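Local coordinates for CMP/dCMP-type deaminase domain-containing protein (Aspergillus oryzae RIB40, PDB 7DRY) that probably deaminates a pyrimidine intermediate of riboflavin biosynthesis, using a zinc ion held in a cytidine deaminase (CDA) fold, at residues A[52-55]-A[59-62]; A[19-22]-A[26-29]. All coordinates share one frame; numbering follows the deposited sequence. Where two conformers were deposited one is given.

How the contacts relate
Contact 2 comes first along the chain, in the loop between helix 5-16 and strand 29-36; contact 1 follows in the loop that leads from strand 46-52 into helix 62-73. Those two strands are antiparallel neighbours at one side of the mixed five-stranded sheet, which brings the two loops together with contact centres about 7 Å apart. Thr53 joins them: its OG1 lies 2.7 Å from Phe26 O, and its carbonyl oxygen probably accepts the Ser19 hydroxyl, in one of that residue's two conformers. Ala62 CB packs on Val28 O as well. The loop carrying the zinc ligand His61 is therefore backed by the one carrying Arg27, whose side chain lies about 11 Å from that of Glu63.

Contact 1. Residues A[52-55]-A[59-62]; sequences YTME and NTHA. With ZN (zinc ion), chain B; SO4 (sulfate ion), chain C.
Thr53 lays its CG2 methyl against Thr60 O at 3.5 Å, and the same carbonyl accepts the backbone N-H of Met54 at 2.9 Å from Met54 N to Thr60 O. That donor sits well above the carbonyl plane, 38° out of it. The other branch of Thr53, OG1, is hydrogen-bonded to Phe26 O and Val28 N in the neighbouring loop. Across the way, Thr60 OG1 stands between its own N and carbonyl carbon (chi1 57°), which brings it within 3.2 Å of Met54 CA, while OG1 is hydrogen-bonded to Leu56 O. Beyond CG the Met54 chain runs extended, and its CE meets Asn59 OD1 at 4.0 Å. Residues 52-55 form a type II beta turn, next to the start of helix 62-73, where His61 takes the N-cap position and is the first residue of the His-Ala-Glu motif of zinc-dependent cytidine deaminases. The imidazole of His61 is used at two ring nitrogens: ND1 binds the zinc ion at 2.0 Å, with Cys102 and Cys112 as the other protein ligands, and NE2 donates to sulfate O1 at 2.7 Å, the oxygen lying in the ring plane. This second bond should help fix the ring's rotation. Asn59 ND2 reaches the same sulfate, nearly straight (168°) to O2; the anion, probably from the crystallisation liquor, is also hydrogen-bonded by Arg105, Leu106 and Ser107.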
ATOM      1  N   TYR A  52       4.874  -6.476  -2.918  1.00  7.90           N
ATOM      2  CA  TYR A  52       3.658  -7.258  -2.760  1.00  9.53           C
ATOM      3  C   TYR A  52       3.757  -8.137  -1.518  1.00  9.88           C
ATOM      4  O   TYR A  52       4.844  -8.382  -0.988  1.00 10.74           O
ATOM      5  CB  TYR A  52       3.355  -8.099  -4.010  1.00  9.31           C
ATOM      6  CG  TYR A  52       4.457  -9.043  -4.421  1.00  9.41           C
ATOM      7  CD1 TYR A  52       5.454  -8.648  -5.303  1.00  9.76           C
ATOM      8  CD2 TYR A  52       4.482 -10.346  -3.945  1.00  9.75           C
ATOM      9  CE1 TYR A  52       6.454  -9.533  -5.681  1.00 10.19           C
ATOM     10  CE2 TYR A  52       5.479 -11.228  -4.312  1.00 11.77           C
ATOM     11  CZ  TYR A  52       6.465 -10.806  -5.184  1.00 12.07           C
ATOM     12  OH  TYR A  52       7.456 -11.690  -5.567  1.00 17.43           O
ATOM     13  N   THR A  53       2.598  -8.604  -1.055  1.00  9.50           N
ATOM     14  CA  THR A  53       2.538  -9.385   0.176  1.00  9.51           C
ATOM     15  C   THR A  53       3.457 -10.599   0.086  1.00 11.25           C
ATOM     16  O   THR A  53       3.404 -11.365  -0.879  1.00 11.36           O
ATOM     17  CB  THR A  53       1.102  -9.868   0.369  1.00 12.11           C
ATOM     18  OG1 THR A  53       0.230  -8.738   0.486  1.00 12.33           O
ATOM     19  CG2 THR A  53       0.984 -10.749   1.616  1.00 12.98           C
ATOM     20  N   MET A  54       4.293 -10.786   1.102  1.00 10.39           N
ATOM     21  CA  MET A  54       5.140 -11.967   1.241  1.00 10.84           C
ATOM     22  C   MET A  54       6.188 -12.078   0.147  1.00 11.51           C
ATOM     23  O   MET A  54       6.757 -13.153  -0.066  1.00 13.27           O
ATOM     24  CB  MET A  54       4.339 -13.261   1.424  1.00 13.86           C
ATOM     25  CG  MET A  54       3.690 -13.308   2.805  1.00 15.88           C
ATOM     26  SD  MET A  54       2.583 -14.701   3.021  1.00 17.96           S
ATOM     27  CE  MET A  54       2.181 -14.547   4.762  1.00 26.51           C
ATOM     28  N   GLU A  55       6.463 -10.971  -0.541  1.00 10.82           N
ATOM     29  CA  GLU A  55       7.618 -10.914  -1.426  1.00  9.86           C
ATOM     30  C   GLU A  55       8.888 -11.154  -0.633  1.00 11.41           C
ATOM     31  O   GLU A  55       9.771 -11.901  -1.062  1.00 11.35           O
ATOM     32  CB  GLU A  55       7.650  -9.536  -2.085  1.00  9.91           C
ATOM     33  CG  GLU A  55       8.786  -9.302  -3.079  1.00 11.15           C
ATOM     34  CD  GLU A  55       8.735  -7.904  -3.663  1.00  9.78           C
ATOM     35  OE1 GLU A  55       8.037  -7.049  -3.083  1.00 10.85           O
ATOM     36  OE2 GLU A  55       9.383  -7.671  -4.703  1.00 11.91           O
ATOM     37  N   ASN A  59       6.098 -12.810   7.407  1.00 17.83           N
ATOM     38  CA  ASN A  59       4.739 -12.280   7.304  1.00 16.16           C
ATOM     39  C   ASN A  59       4.830 -10.797   6.970  1.00 15.28           C
ATOM     40  O   ASN A  59       4.716  -9.924   7.832  1.00 17.46           O
ATOM     41  CB  ASN A  59       3.989 -12.527   8.612  1.00 17.46           C
ATOM     42  CG  ASN A  59       2.535 -12.092   8.556  1.00 20.51           C
ATOM     43  OD1 ASN A  59       2.012 -11.706   7.511  1.00 21.58           O
ATOM     44  ND2 ASN A  59       1.866 -12.170   9.698  1.00 19.61           N
ATOM     45  N   THR A  60       5.055 -10.513   5.691  1.00 12.88           N
ATOM     46  CA  THR A  60       5.280  -9.150   5.228  1.00 11.77           C
ATOM     47  C   THR A  60       4.114  -8.668   4.369  1.00 12.63           C
ATOM     48  O   THR A  60       3.574  -9.421   3.548  1.00 13.43           O
ATOM     49  CB  THR A  60       6.590  -9.038   4.433  1.00 11.37           C
ATOM     50  OG1 THR A  60       6.569  -9.961   3.329  1.00 12.86           O
ATOM     51  CG2 THR A  60       7.785  -9.329   5.328  1.00 13.85           C
ATOM     52  N   HIS A  61       3.737  -7.409   4.555  1.00 11.24           N
ATOM     53  CA  HIS A  61       2.680  -6.784   3.774  1.00 12.73           C
ATOM     54  C   HIS A  61       3.251  -6.096   2.536  1.00 11.47           C
ATOM     55  O   HIS A  61       4.457  -5.895   2.404  1.00 10.74           O
ATOM     56  CB  HIS A  61       1.925  -5.778   4.635  1.00 11.50           C
ATOM     57  CG  HIS A  61       0.997  -6.412   5.620  1.00 12.58           C
ATOM     58  ND1 HIS A  61       0.035  -5.696   6.299  1.00 14.42           N
ATOM     59  CD2 HIS A  61       0.898  -7.690   6.061  1.00 13.54           C
ATOM     60  CE1 HIS A  61      -0.634  -6.509   7.097  1.00 16.72           C
ATOM     61  NE2 HIS A  61      -0.124  -7.724   6.979  1.00 18.00           N
ATOM     62  N   ALA A  62       2.359  -5.712   1.616  1.00 10.37           N
ATOM     63  CA  ALA A  62       2.803  -5.124   0.350  1.00  9.62           C
ATOM     64  C   ALA A  62       3.528  -3.802   0.563  1.00  9.22           C
ATOM     65  O   ALA A  62       4.591  -3.561  -0.034  1.00  9.66           O
ATOM     66  CB  ALA A  62       1.601  -4.901  -0.562  1.00  9.97           C
TER
HETATM   67 ZN    ZN B 300      -0.447  -3.709   6.293  1.00 14.13          ZN
HETATM   68  S   SO4 C 301      -1.162  -9.943  10.196  1.00 19.78           S
HETATM   69  O1  SO4 C 301      -1.015  -9.549   8.786  1.00 22.19           O
HETATM   70  O2  SO4 C 301      -1.098 -11.400  10.257  1.00 26.40           O
HETATM   71  O3  SO4 C 301      -0.072  -9.383  10.973  1.00 23.28           O
HETATM   72  O4  SO4 C 301      -2.449  -9.423  10.622  1.00 23.65           O
HETATM   73  O   HOH W   1      -2.443  -3.912   4.754  1.00 16.83           O

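Contact 2. Residues A[19-22]-A[26-29]; sequences SPPR and FRVG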
ATOM      1  N   SER A  19       1.985 -12.850  -5.047  0.54 13.82           N
ATOM      2  CA  SER A  19       2.036 -13.305  -3.667  0.54 14.67           C
ATOM      3  C   SER A  19       1.524 -14.739  -3.568  0.54 17.13           C
ATOM      4  O   SER A  19       0.542 -15.097  -4.226  0.54 15.45           O
ATOM      5  CB  SER A  19       1.157 -12.405  -2.802  0.54 13.96           C
ATOM      6  OG  SER A  19       1.163 -12.830  -1.446  0.54 14.44           O
ATOM      7  N   PRO A  20       2.161 -15.578  -2.754  1.00 19.97           N
ATOM      8  CA  PRO A  20       1.691 -16.955  -2.584  1.00 24.26           C
ATOM      9  C   PRO A  20       0.360 -16.975  -1.855  1.00 21.04           C
ATOM     10  O   PRO A  20       0.209 -16.329  -0.805  1.00 25.95           O
ATOM     11  CB  PRO A  20       2.791 -17.594  -1.720  1.00 24.86           C
ATOM     12  CG  PRO A  20       3.411 -16.443  -0.991  1.00 28.84           C
ATOM     13  CD  PRO A  20       3.364 -15.290  -1.956  1.00 24.99           C
ATOM     14  N   PRO A  21      -0.640 -17.671  -2.392  1.00 26.02           N
ATOM     15  CA  PRO A  21      -1.902 -17.814  -1.653  1.00 24.70           C
ATOM     16  C   PRO A  21      -1.681 -18.656  -0.407  1.00 26.05           C
ATOM     17  O   PRO A  21      -1.096 -19.738  -0.468  1.00 29.14           O
ATOM     18  CB  PRO A  21      -2.827 -18.519  -2.653  1.00 24.13           C
ATOM     19  CG  PRO A  21      -2.209 -18.252  -4.001  1.00 27.85           C
ATOM     20  CD  PRO A  21      -0.731 -18.230  -3.749  1.00 26.46           C
ATOM     21  N   ARG A  22      -2.122 -18.135   0.726  1.00 22.39           N
ATOM     22  CA  ARG A  22      -2.032 -18.812   2.007  1.00 25.98           C
ATOM     23  C   ARG A  22      -3.374 -18.687   2.709  1.00 24.15           C
ATOM     24  O   ARG A  22      -4.158 -17.779   2.410  1.00 24.38           O
ATOM     25  CB  ARG A  22      -0.933 -18.181   2.878  1.00 28.25           C
ATOM     26  CG  ARG A  22       0.474 -18.313   2.311  1.00 31.99           C
ATOM     27  CD  ARG A  22       1.064 -19.684   2.609  1.00 41.03           C
ATOM     28  NE  ARG A  22       2.458 -19.786   2.187  1.00 51.51           N
ATOM     29  CZ  ARG A  22       2.851 -20.255   1.005  1.00 56.86           C
ATOM     30  NH1 ARG A  22       4.143 -20.312   0.708  1.00 51.50           N
ATOM     31  NH2 ARG A  22       1.952 -20.666   0.120  1.00 60.16           N
ATOM     32  N   PHE A  26      -3.280 -11.805   3.009  1.00 15.92           N
ATOM     33  CA  PHE A  26      -4.068 -10.952   2.130  1.00 14.32           C
ATOM     34  C   PHE A  26      -3.131 -10.492   1.030  1.00 13.75           C
ATOM     35  O   PHE A  26      -2.187  -9.738   1.286  1.00 13.08           O
ATOM     36  CB  PHE A  26      -4.654  -9.773   2.908  1.00 14.48           C
ATOM     37  CG  PHE A  26      -5.831 -10.151   3.764  1.00 15.88           C
ATOM     38  CD1 PHE A  26      -5.648 -10.800   4.976  1.00 17.62           C
ATOM     39  CD2 PHE A  26      -7.119  -9.875   3.344  1.00 15.73           C
ATOM     40  CE1 PHE A  26      -6.741 -11.167   5.761  1.00 19.07           C
ATOM     41  CE2 PHE A  26      -8.217 -10.234   4.120  1.00 17.32           C
ATOM     42  CZ  PHE A  26      -8.027 -10.877   5.328  1.00 18.93           C
ATOM     43  N   ARG A  27      -3.384 -10.971  -0.184  1.00 12.30           N
ATOM     44  CA  ARG A  27      -2.489 -10.760  -1.314  1.00 11.11           C
ATOM     45  C   ARG A  27      -2.733  -9.378  -1.897  1.00 10.73           C
ATOM     46  O   ARG A  27      -3.781  -9.129  -2.503  1.00 11.23           O
ATOM     47  CB  ARG A  27      -2.718 -11.849  -2.353  1.00 11.69           C
ATOM     48  CG  ARG A  27      -2.398 -13.220  -1.804  1.00 13.21           C
ATOM     49  CD  ARG A  27      -2.993 -14.291  -2.671  1.00 13.97           C
ATOM     50  NE  ARG A  27      -2.211 -14.537  -3.877  1.00 15.41           N
ATOM     51  CZ  ARG A  27      -2.722 -14.578  -5.109  1.00 17.05           C
ATOM     52  NH1 ARG A  27      -4.015 -14.347  -5.314  1.00 14.12           N
ATOM     53  NH2 ARG A  27      -1.938 -14.868  -6.129  1.00 13.52           N
ATOM     54  N   VAL A  28      -1.762  -8.486  -1.701  1.00  9.41           N
ATOM     55  CA  VAL A  28      -1.886  -7.067  -1.995  1.00 10.10           C
ATOM     56  C   VAL A  28      -0.638  -6.642  -2.760  1.00 10.18           C
ATOM     57  O   VAL A  28       0.429  -7.245  -2.622  1.00 11.54           O
ATOM     58  CB  VAL A  28      -2.065  -6.279  -0.668  1.00  9.57           C
ATOM     59  CG1 VAL A  28      -2.054  -4.770  -0.881  1.00 10.38           C
ATOM     60  CG2 VAL A  28      -3.358  -6.680   0.019  1.00 12.62           C
ATOM     61  N   GLY A  29      -0.789  -5.617  -3.598  1.00  9.23           N
ATOM     62  CA  GLY A  29       0.335  -5.036  -4.311  1.00  9.43           C
ATOM     63  C   GLY A  29       0.374  -3.536  -4.092  1.00  9.15           C
ATOM     64  O   GLY A  29      -0.658  -2.891  -3.893  1.00 10.06           O
TER
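Arg27 turns its guanidinium edge to the carbonyl of Ser19 and one face to the ring of Pro21. Both NE and NH2 point at the single Ser19 O, which lies only 1° out of the guanidinium plane; NE is 2.8 Å from Ser19 O and NH2 is 3.1 Å from it. The two donors arrive differently, NE from above the carbonyl plane and NH2 within it. A bend at chi3 (79°) swings the group round to this side-on grip after CB and CG have passed alongside Ser19. Over the face, Pro21 CG sits 3.7 Å from Arg27 NE, offset toward the rim, and Pro21 CA touches Arg27 CD at 3.8 Å. In the conformer modelled here, Ser19 OG has its polar partner elsewhere, at Thr53 O. The whole contact lies within the loop between helix 5-16 and strand 29-36, near the zinc-site loop of this CDA fold but away from the metal itself. Arg27 NH1 in turn reaches Val170 O in helix 164-171, so one buried cation ties the proline-containing run to that helix through backbone carbonyls, and those dipoles probably help to stabilise its charge.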